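Local coordinates for mannan endo-1,4-beta-mannosidase (Mytilus edulis, PDB 2C0H), which hydrolyses internal beta-1,4-mannosidic linkages in the backbones of mannans, galactomannans and glucomannans, at residues S6-T10 / N11-N15. The protein carries 3 engineered substitutions. Numbering follows the deposited sequence.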
loop_
_atom_site.group_PDB
_atom_site.type_symbol
_atom_site.label_atom_id
_atom_site.label_comp_id
_atom_site.label_asym_id
_atom_site.label_seq_id
_atom_site.Cartn_x
_atom_site.Cartn_y
_atom_site.Cartn_z
ATOM N N SER A 6 13.247 -8.621 -1.453
ATOM C CA SER A 6 12.844 -9.698 -0.519
ATOM C C SER A 6 12.761 -9.223 0.938
ATOM O O SER A 6 13.208 -8.128 1.256
ATOM C CB SER A 6 13.801 -10.892 -0.614
ATOM O OG SER A 6 15.120 -10.549 -0.219
ATOM N N VAL A 7 12.188 -10.059 1.809
ATOM C CA VAL A 7 12.079 -9.776 3.248
ATOM C C VAL A 7 12.922 -10.763 4.061
ATOM O O VAL A 7 12.870 -11.974 3.805
ATOM C CB VAL A 7 10.615 -9.902 3.760
ATOM C CG1 VAL A 7 10.516 -9.661 5.279
ATOM C CG2 VAL A 7 9.710 -8.976 3.018
ATOM N N SER A 8 13.649 -10.256 5.053
ATOM C CA SER A 8 14.329 -11.093 6.053
ATOM C C SER A 8 13.960 -10.582 7.448
ATOM O O SER A 8 14.452 -9.538 7.886
ATOM C CB SER A 8 15.847 -11.053 5.832
ATOM O OG SER A 8 16.579 -11.529 6.967
ATOM N N GLY A 9 13.092 -11.311 8.144
ATOM C CA GLY A 9 12.629 -10.901 9.465
ATOM C C GLY A 9 11.886 -9.580 9.361
ATOM O O GLY A 9 10.851 -9.513 8.704
ATOM N N THR A 10 12.425 -8.541 9.999
ATOM C CA THR A 10 11.811 -7.203 9.959
ATOM C C THR A 10 12.569 -6.204 9.067
ATOM O O THR A 10 12.310 -5.004 9.139
ATOM C CB THR A 10 11.639 -6.621 11.375
ATOM O OG1 THR A 10 12.918 -6.503 12.008
ATOM C CG2 THR A 10 10.741 -7.523 12.227
ATOM N N ASN A 11 13.459 -6.727 8.218
ATOM C CA ASN A 11 14.224 -5.950 7.228
ATOM C C ASN A 11 13.802 -6.255 5.778
ATOM O O ASN A 11 13.425 -7.389 5.466
ATOM C CB ASN A 11 15.717 -6.297 7.319
ATOM C CG ASN A 11 16.447 -5.592 8.460
ATOM O OD1 ASN A 11 15.903 -4.729 9.148
ATOM N ND2 ASN A 11 17.713 -5.967 8.650
ATOM N N LEU A 12 13.914 -5.259 4.896
ATOM C CA LEU A 12 13.804 -5.437 3.442
ATOM C C LEU A 12 15.201 -5.512 2.809
ATOM O O LEU A 12 16.115 -4.782 3.206
ATOM C CB LEU A 12 13.022 -4.283 2.790
ATOM C CG LEU A 12 11.523 -4.204 3.071
ATOM C CD1 LEU A 12 10.935 -2.915 2.522
ATOM C CD2 LEU A 12 10.779 -5.378 2.484
ATOM N N ASN A 13 15.376 -6.406 1.839
ATOM C CA ASN A 13 16.637 -6.561 1.126
ATOM C C ASN A 13 16.441 -6.442 -0.400
ATOM O O ASN A 13 15.347 -6.730 -0.907
ATOM C CB ASN A 13 17.269 -7.937 1.446
ATOM C CG ASN A 13 17.521 -8.158 2.929
ATOM O OD1 ASN A 13 17.170 -9.205 3.479
ATOM N ND2 ASN A 13 18.110 -7.176 3.597
ATOM N N TYR A 14 17.486 -6.016 -1.110
ATOM C CA TYR A 14 17.546 -6.046 -2.584
ATOM C C TYR A 14 18.854 -6.707 -3.052
ATOM O O TYR A 14 19.930 -6.298 -2.656
ATOM C CB TYR A 14 17.370 -4.648 -3.226
ATOM C CG TYR A 14 17.026 -4.707 -4.711
ATOM C CD1 TYR A 14 15.702 -4.649 -5.139
ATOM C CD2 TYR A 14 18.019 -4.846 -5.678
ATOM C CE1 TYR A 14 15.370 -4.721 -6.482
ATOM C CE2 TYR A 14 17.688 -4.929 -7.043
ATOM C CZ TYR A 14 16.356 -4.861 -7.424
ATOM O OH TYR A 14 15.997 -4.942 -8.759
ATOM N N ASN A 15 18.751 -7.754 -3.880
ATOM C CA ASN A 15 19.914 -8.574 -4.251
ATOM C C ASN A 15 20.736 -8.986 -3.009
ATOM O O ASN A 15 21.972 -9.047 -3.053
ATOM C CB ASN A 15 20.790 -7.861 -5.292
ATOM C CG ASN A 15 21.772 -8.815 -5.995
ATOM O OD1 ASN A 15 21.443 -9.976 -6.268
ATOM N ND2 ASN A 15 22.972 -8.323 -6.295
HETATM O O HOH W 1 16.128 -11.534 2.078
HETATM O O HOH W 2 18.491 -9.406 6.353
#
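The flat carboxamide of Asn13 reaches across the hairpin to Ser8, setting OD1 3.3 Å from Ser8 CB, while Ser6 lies beside the root of the same side chain, its OG 3.8 Å from Asn13 CB. With CG anti to the carbonyl carbon (chi1 -58°), the side chain lies along its own strand toward the turn, and the amide's rotation brings OD1 to the Ser8 side, diagonally, Asn13 being paired with Ser6. Two waters donate to OD1: one is also bonded to Ser6 OG, 2.7 Å away, the other to Ser8 OG. Serine is short enough to sit beside the amide, and its hydroxyl binds the same water as OD1. The second amide on this face, that of Asn11, leans toward the turn end, away from Ser8, with OD1 3.6 Å from Thr10 C; only its CB approaches Ser8 O.

Beneath the side chains runs an antiparallel backbone pairing. Ser6 and Asn13 form a hydrogen-bonded pair with two nearly straight bonds, Asn13 N to Ser6 O being 2.8 Å at 176°. Ser8 and Asn11 form the next such pair and close a two-residue type II' turn; here the Asn11 N-H meets Ser8 O from above the carbonyl plane. Gly9 occupies the first of the two central positions (i+1) with a positive phi (62°), readily adopted without a side chain, and Thr10 the second. Val7 and Leu12, the non-hydrogen-bonded pair between, face the other way, and Val7 CG2 meets Leu12 CD2 at 3.8 Å, apolar branches suited to the protein side.

This N-terminal hairpin lies away from the probable catalytic residues of the TIM barrel. Strand 11-14 pairs in turn with strand 17-25, where Leu12 packs on Ile19 and Leu21, while Val7 rests on the loop residues Met220 and Pro289.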